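Local structure of processed glycerol phosphate lipoteichoic acid synthase 2 (Bacillus subtilis, 2W8D) at residues 100-103 against 104-107; 87-90 against 91-95; 397-400 against 401-404. The protein is a lipoteichoic acid synthase whose C-terminal domain belongs to the sulfatase family of the alkaline phosphatase clan and binds a magnesium ion. All blocks are in the same frame, centred on the assembly; numbering follows the deposited sequence.

Coming from the N terminus, the chain reaches contact 2 first, at residues 87-95, along helix 86-93, which starts just after the metal-binding Thr84, and into the turn that ends it. A few residues on, contact 1 (100-107) starts the one-turn helix 103-106, which folds back on helix 86-93 through Val103 and Phe104. Contact 3 (397-404) comes almost three hundred residues later and follows the end of helix 380-397. Each contact is local, and the three run in series, neither nesting nor crossing. Contact 3 touches neither of the others directly, but Ile395 and Ile396, at the end of its helix, lie on Leu95, so helix 380-397 packs beside contact 2.

Contact 1: 100-103 against 104-107; sequences QGSV and FVNK
Ser102 turns its hydroxyl back on the chain that follows it: OG accepts a hydrogen bond from Val105 N at 3.1 Å, nearly straight (163°). A chi1 of 157° puts OG on the far side of CB from the serine N, facing the N-H groups of the first turn, where it also meets Val105 CG2 at 3.4 Å. Water 1 joins the same polar patch, 2.7 Å from Ser102 OG and accepting from Phe104 N. The carbonyl oxygens then take over. Ser102 O receives Asn106 N at 3.0 Å, while that same N-H leans only weakly toward Val103 O. The stronger partner of Val103 O is Lys107 N, at 2.9 Å.

The tight part of the contact is the side on which Val103 and Phe104 point into the protein. Val103 CG2 runs into the base of Lys107, 3.6 Å from its CB, the two side chains crossing at about a right angle. Val103 CG1 instead lies at the edge of the Phe104 ring, close to its plane. Met142 of helix 139-145 touches both residues, and Phe89 of helix 86-93 also touches both. On the looser side, Val105 and Asn106 are exposed. Asn106 keeps its CB 3.5 Å from Ser102 O, and Lys107, after touching Val103, bends at chi2 (-58°) and carries its amine away from the turn.

Just upstream, Gly101, with positive phi, donates its N-H to Gln81 OE1 and so ties the approach to the helix to a neighbouring loop. The Phe104 side chain lies about 12 Å from the magnesium ion, so this is packing at some distance from the metal. The arrangement is a classic serine N-cap, here at the start of the one-turn helix 103-106 in the sulfatase-family domain.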
loop_
_atom_site.group_PDB
_atom_site.type_symbol
_atom_site.label_atom_id
_atom_site.label_comp_id
_atom_site.label_asym_id
_atom_site.label_seq_id
_atom_site.Cartn_x
_atom_site.Cartn_y
_atom_site.Cartn_z
ATOM N N GLN A 100 0.981 -14.355 11.796
ATOM C CA GLN A 100 -0.382 -14.937 11.875
ATOM C C GLN A 100 -1.359 -13.945 12.566
ATOM O O GLN A 100 -0.970 -13.252 13.505
ATOM C CB GLN A 100 -0.392 -16.195 12.739
ATOM C CG GLN A 100 0.626 -17.272 12.357
ATOM C CD GLN A 100 0.033 -18.403 11.525
ATOM O OE1 GLN A 100 -0.563 -18.177 10.453
ATOM N NE2 GLN A 100 0.209 -19.640 12.011
ATOM N N GLY A 101 -2.619 -13.922 12.138
ATOM C CA GLY A 101 -3.580 -13.010 12.689
ATOM C C GLY A 101 -3.310 -11.584 12.204
ATOM O O GLY A 101 -2.430 -11.332 11.360
ATOM N N SER A 102 -4.074 -10.652 12.738
ATOM C CA SER A 102 -4.098 -9.307 12.254
ATOM C C SER A 102 -3.465 -8.365 13.289
ATOM O O SER A 102 -3.899 -8.317 14.466
ATOM C CB SER A 102 -5.544 -8.888 11.984
ATOM O OG SER A 102 -5.627 -7.469 12.029
ATOM N N VAL A 103 -2.481 -7.587 12.826
ATOM C CA VAL A 103 -1.851 -6.592 13.687
ATOM C C VAL A 103 -2.839 -5.483 14.116
ATOM O O VAL A 103 -2.784 -5.043 15.247
ATOM C CB VAL A 103 -0.560 -5.957 13.054
ATOM C CG1 VAL A 103 -0.855 -5.277 11.705
ATOM C CG2 VAL A 103 0.093 -4.961 14.051
ATOM N N PHE A 104 -3.734 -5.058 13.222
ATOM C CA PHE A 104 -4.800 -4.102 13.587
ATOM C C PHE A 104 -5.665 -4.580 14.735
ATOM O O PHE A 104 -6.007 -3.799 15.633
ATOM C CB PHE A 104 -5.706 -3.776 12.390
ATOM C CG PHE A 104 -5.373 -2.470 11.706
ATOM C CD1 PHE A 104 -4.101 -2.247 11.171
ATOM C CD2 PHE A 104 -6.345 -1.451 11.580
ATOM C CE1 PHE A 104 -3.787 -1.021 10.487
ATOM C CE2 PHE A 104 -6.038 -0.234 10.916
ATOM C CZ PHE A 104 -4.758 -0.017 10.375
ATOM N N VAL A 105 -6.048 -5.861 14.693
ATOM C CA VAL A 105 -6.894 -6.415 15.727
ATOM C C VAL A 105 -6.125 -6.595 17.028
ATOM O O VAL A 105 -6.678 -6.363 18.101
ATOM C CB VAL A 105 -7.497 -7.780 15.291
ATOM C CG1 VAL A 105 -8.295 -8.428 16.434
ATOM C CG2 VAL A 105 -8.344 -7.622 14.042
ATOM N N ASN A 106 -4.864 -7.021 16.958
ATOM C CA ASN A 106 -4.207 -7.515 18.189
ATOM C C ASN A 106 -3.191 -6.560 18.829
ATOM O O ASN A 106 -2.880 -6.708 20.004
ATOM C CB ASN A 106 -3.565 -8.884 17.939
ATOM C CG ASN A 106 -4.599 -9.976 17.763
ATOM O OD1 ASN A 106 -5.504 -10.109 18.565
ATOM N ND2 ASN A 106 -4.466 -10.756 16.717
ATOM N N LYS A 107 -2.699 -5.582 18.067
ATOM C CA LYS A 107 -1.617 -4.726 18.535
ATOM C C LYS A 107 -1.990 -3.271 18.586
ATOM O O LYS A 107 -1.097 -2.403 18.563
ATOM C CB LYS A 107 -0.404 -4.883 17.624
ATOM C CG LYS A 107 0.234 -6.229 17.650
ATOM C CD LYS A 107 0.686 -6.598 19.063
ATOM C CE LYS A 107 1.393 -7.931 19.055
ATOM N NZ LYS A 107 1.604 -8.445 20.463
HETATM O O HOH W 1 -4.199 -6.014 10.323
#

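Contact 2: 87-90 against 91-95; sequences AEFM and MENSL
The Phe89 ring has the side-chain amide of Asn93 over one face, Asn93 ND2 standing 3.3 Å from Phe89 CD1. Against the other face lies Val103, whose CG1 touches the ring. The planes of ring and amide differ by 37°. Leu95 O approaches the ring obliquely, and Leu95 CB touches Phe89 CE2 at 4.0 Å. The ring and the amide belong to the last turn of helix 86-93, the helix that follows the metal-binding Thr84 in this alkaline phosphatase-like fold; Leu95 follows it and Val103 comes from helix 103-106.

Phe89 has CG anti to its backbone N (chi1 -175°), which swings the ring along the helix toward Asn93. The amide is pinned by its own helix: ND2 donates to Phe89 O at 2.9 Å, in the carbonyl plane and on a lone pair. Beyond the turn, Glu146 takes a further bond from ND2 and Ser114 OG bonds to OD1, so the group lying on the ring is fixed in rotation.

Farther round, Glu88 OE1 and Glu92 OE2, one turn apart, are separated by 5.6 Å. Lys192 makes salt bridges to both and probably offsets their repulsion; Glu88 also has Tyr143 and Arg139. Ser94, with positive phi, is the first residue past the helix: its N donates to Met90 O at 2.9 Å, and Leu95 O settles 3.2 Å from Met90 CG.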
loop_
_atom_site.group_PDB
_atom_site.type_symbol
_atom_site.label_atom_id
_atom_site.label_comp_id
_atom_site.label_asym_id
_atom_site.label_seq_id
_atom_site.Cartn_x
_atom_site.Cartn_y
_atom_site.Cartn_z
ATOM N N ALA A 87 -1.654 -3.929 4.858
ATOM C CA ALA A 87 -1.051 -2.904 3.996
ATOM C C ALA A 87 -1.170 -1.483 4.613
ATOM O O ALA A 87 -0.212 -0.713 4.590
ATOM C CB ALA A 87 -1.583 -2.976 2.562
ATOM N N GLU A 88 -2.302 -1.138 5.208
ATOM C CA GLU A 88 -2.400 0.203 5.885
ATOM C C GLU A 88 -1.377 0.329 7.018
ATOM O O GLU A 88 -0.767 1.395 7.221
ATOM C CB GLU A 88 -3.786 0.472 6.497
ATOM C CG GLU A 88 -4.932 0.467 5.528
ATOM C CD GLU A 88 -6.224 0.845 6.241
ATOM O OE1 GLU A 88 -6.276 1.968 6.825
ATOM O OE2 GLU A 88 -7.158 -0.001 6.233
ATOM N N PHE A 89 -1.183 -0.747 7.763
ATOM C CA PHE A 89 -0.224 -0.711 8.867
ATOM C C PHE A 89 1.199 -0.390 8.407
ATOM O O PHE A 89 1.921 0.370 9.048
ATOM C CB PHE A 89 -0.198 -2.062 9.606
ATOM C CG PHE A 89 0.687 -2.054 10.825
ATOM C CD1 PHE A 89 0.301 -1.363 11.965
ATOM C CD2 PHE A 89 1.913 -2.743 10.827
ATOM C CE1 PHE A 89 1.100 -1.373 13.116
ATOM C CE2 PHE A 89 2.738 -2.739 11.961
ATOM C CZ PHE A 89 2.322 -2.049 13.109
HETATM N N MSE A 90 1.578 -0.983 7.288
HETATM C CA MSE A 90 2.880 -0.756 6.685
HETATM C C MSE A 90 3.043 0.652 6.100
HETATM O O MSE A 90 4.135 1.214 6.229
HETATM C CB MSE A 90 3.172 -1.844 5.657
HETATM C CG MSE A 90 3.493 -3.153 6.359
HETATM SE SE MSE A 90 3.978 -4.587 5.110
HETATM C CE MSE A 90 2.191 -5.145 4.624
HETATM N N MSE A 91 1.979 1.208 5.491
HETATM C CA MSE A 91 2.009 2.579 4.955
HETATM C C MSE A 91 2.263 3.553 6.079
HETATM O O MSE A 91 3.020 4.485 5.904
HETATM C CB MSE A 91 0.693 3.007 4.275
HETATM C CG MSE A 91 0.264 2.167 3.096
HETATM SE SE MSE A 91 1.585 2.129 1.649
HETATM C CE MSE A 91 1.646 0.204 1.317
ATOM N N GLU A 92 1.614 3.346 7.225
ATOM C CA GLU A 92 1.751 4.294 8.351
ATOM C C GLU A 92 2.971 4.033 9.227
ATOM O O GLU A 92 3.382 4.919 9.933
ATOM C CB GLU A 92 0.507 4.340 9.257
ATOM C CG GLU A 92 -0.878 4.618 8.633
ATOM C CD GLU A 92 -0.871 5.428 7.349
ATOM O OE1 GLU A 92 -0.062 6.359 7.200
ATOM O OE2 GLU A 92 -1.703 5.147 6.473
ATOM N N ASN A 93 3.549 2.829 9.201
ATOM C CA ASN A 93 4.583 2.512 10.203
ATOM C C ASN A 93 5.929 2.048 9.705
ATOM O O ASN A 93 6.897 2.131 10.444
ATOM C CB ASN A 93 4.052 1.509 11.222
ATOM C CG ASN A 93 2.915 2.061 11.999
ATOM O OD1 ASN A 93 3.125 2.870 12.891
ATOM N ND2 ASN A 93 1.676 1.647 11.663
ATOM N N SER A 94 5.979 1.555 8.474
ATOM C CA SER A 94 7.178 0.922 7.911
ATOM C C SER A 94 7.651 -0.190 8.843
ATOM O O SER A 94 8.833 -0.333 9.162
ATOM C CB SER A 94 8.271 1.956 7.612
ATOM O OG SER A 94 9.263 1.399 6.776
ATOM N N LEU A 95 6.674 -0.944 9.315
ATOM C CA LEU A 95 6.889 -2.128 10.127
ATOM C C LEU A 95 5.996 -3.244 9.611
ATOM O O LEU A 95 4.861 -3.018 9.211
ATOM C CB LEU A 95 6.572 -1.858 11.594
ATOM C CG LEU A 95 7.439 -0.894 12.395
ATOM C CD1 LEU A 95 6.794 -0.708 13.785
ATOM C CD2 LEU A 95 8.880 -1.437 12.472
#

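Contact 3: 397-400 against 401-404; sequences NGDL and LRFY
A Schellman motif ends helix 380-397, and Arg402 folds back over it to grip Asp399, its C-prime residue. Asp399 has positive phi; its N bonds to Ile396 O, and Leu400 N to Ile395 O. The carbonyls of this turn are then taken up by the arginine. Arg402 NE donates to Asp399 O at 2.9 Å, almost straight at 174°, in the carbonyl plane and on a lone pair. Arg402 NH2 reaches Gly398 O at 3.1 Å, a donor well above that carbonyl's plane (42°). Both oxygens lie at the edge of the guanidinium, close to its plane, so two bonds hold the group flat across the end of the helix. A bend at chi3 (-75°) brings the chain round to this position.

The Asp399 carboxylate lies off to one side of the guanidinium plane, near the NE end and nearly parallel to the group; Asp399 OD2 is 3.1 Å from Arg402 NE but well out of plane, so the salt bridge rests on charge alone. Phe403 CZ sits over the centre of the opposite face, 3.8 Å above it, while Arg402 CB lies over the middle of the phenyl ring. The backbone here makes a short 3-10 turn, in which Phe403 N donates to Leu400 O at 2.9 Å. Asp399 OD1 accepts from water 2, whose oxygen takes the N-H of Leu401 at 3.0 Å. The same carboxylate oxygen bonds to Thr111 N, which ties the helix end to a loop of the sulfatase-family domain.

Leu400 and Phe403 rest on Val7 of helix 6-17, near the N terminus. Beyond the turn, the hydroxyl of Tyr404 is hydrogen-bonded to Asp327 O, and Tyr404 O accepts from Gln113 NE2.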
loop_
_atom_site.group_PDB
_atom_site.type_symbol
_atom_site.label_atom_id
_atom_site.label_comp_id
_atom_site.label_asym_id
_atom_site.label_seq_id
_atom_site.Cartn_x
_atom_site.Cartn_y
_atom_site.Cartn_z
ATOM N N ASN A 397 6.490 -7.242 18.815
ATOM C CA ASN A 397 6.268 -8.210 19.876
ATOM C C ASN A 397 6.607 -7.648 21.247
ATOM O O ASN A 397 5.974 -8.013 22.230
ATOM C CB ASN A 397 7.102 -9.485 19.667
ATOM C CG ASN A 397 6.774 -10.209 18.366
ATOM O OD1 ASN A 397 5.706 -10.029 17.785
ATOM N ND2 ASN A 397 7.711 -11.034 17.901
ATOM N N GLY A 398 7.652 -6.825 21.324
ATOM C CA GLY A 398 8.072 -6.282 22.616
ATOM C C GLY A 398 7.570 -4.865 22.822
ATOM O O GLY A 398 7.985 -4.214 23.763
ATOM N N ASP A 399 6.709 -4.366 21.908
ATOM C CA ASP A 399 6.171 -3.006 22.015
ATOM C C ASP A 399 7.305 -2.018 22.406
ATOM O O ASP A 399 7.234 -1.308 23.418
ATOM C CB ASP A 399 4.978 -2.978 22.996
ATOM C CG ASP A 399 4.248 -1.643 23.005
ATOM O OD1 ASP A 399 4.346 -0.904 22.000
ATOM O OD2 ASP A 399 3.578 -1.314 24.014
ATOM N N LEU A 400 8.339 -1.983 21.573
ATOM C CA LEU A 400 9.634 -1.383 21.932
ATOM C C LEU A 400 9.643 0.128 21.837
ATOM O O LEU A 400 10.459 0.795 22.488
ATOM C CB LEU A 400 10.771 -1.957 21.062
ATOM C CG LEU A 400 11.196 -3.395 21.338
ATOM C CD1 LEU A 400 12.425 -3.742 20.520
ATOM C CD2 LEU A 400 11.459 -3.634 22.844
ATOM N N LEU A 401 8.747 0.659 21.016
ATOM C CA LEU A 401 8.598 2.102 20.866
ATOM C C LEU A 401 8.171 2.854 22.159
ATOM O O LEU A 401 8.302 4.073 22.220
ATOM C CB LEU A 401 7.739 2.442 19.629
ATOM C CG LEU A 401 8.320 1.936 18.288
ATOM C CD1 LEU A 401 7.388 2.180 17.077
ATOM C CD2 LEU A 401 9.701 2.493 17.985
ATOM N N ARG A 402 7.703 2.150 23.194
ATOM C CA ARG A 402 7.578 2.763 24.537
ATOM C C ARG A 402 8.924 3.304 25.053
ATOM O O ARG A 402 8.963 4.180 25.922
ATOM C CB ARG A 402 7.042 1.766 25.583
ATOM C CG ARG A 402 5.637 1.244 25.323
ATOM C CD ARG A 402 5.303 0.169 26.295
ATOM N NE ARG A 402 5.991 -1.089 25.985
ATOM C CZ ARG A 402 6.152 -2.099 26.843
ATOM N NH1 ARG A 402 5.712 -1.981 28.088
ATOM N NH2 ARG A 402 6.788 -3.213 26.466
ATOM N N PHE A 403 10.019 2.752 24.539
ATOM C CA PHE A 403 11.353 3.043 25.057
ATOM C C PHE A 403 12.239 3.783 24.051
ATOM O O PHE A 403 13.439 3.861 24.240
ATOM C CB PHE A 403 12.032 1.734 25.493
ATOM C CG PHE A 403 11.151 0.847 26.356
ATOM C CD1 PHE A 403 10.736 1.270 27.626
ATOM C CD2 PHE A 403 10.732 -0.403 25.893
ATOM C CE1 PHE A 403 9.923 0.476 28.393
ATOM C CE2 PHE A 403 9.918 -1.210 26.672
ATOM C CZ PHE A 403 9.512 -0.773 27.913
ATOM N N TYR A 404 11.650 4.308 22.973
ATOM C CA TYR A 404 12.402 5.050 21.975
ATOM C C TYR A 404 11.801 6.423 21.718
ATOM O O TYR A 404 10.625 6.521 21.370
ATOM C CB TYR A 404 12.433 4.284 20.661
ATOM C CG TYR A 404 13.360 4.912 19.676
ATOM C CD1 TYR A 404 12.871 5.609 18.573
ATOM C CD2 TYR A 404 14.736 4.851 19.871
ATOM C CE1 TYR A 404 13.740 6.197 17.663
ATOM C CE2 TYR A 404 15.618 5.440 18.980
ATOM C CZ TYR A 404 15.126 6.118 17.880
ATOM O OH TYR A 404 16.022 6.698 17.001
HETATM O O HOH W 2 5.964 -0.238 20.158
#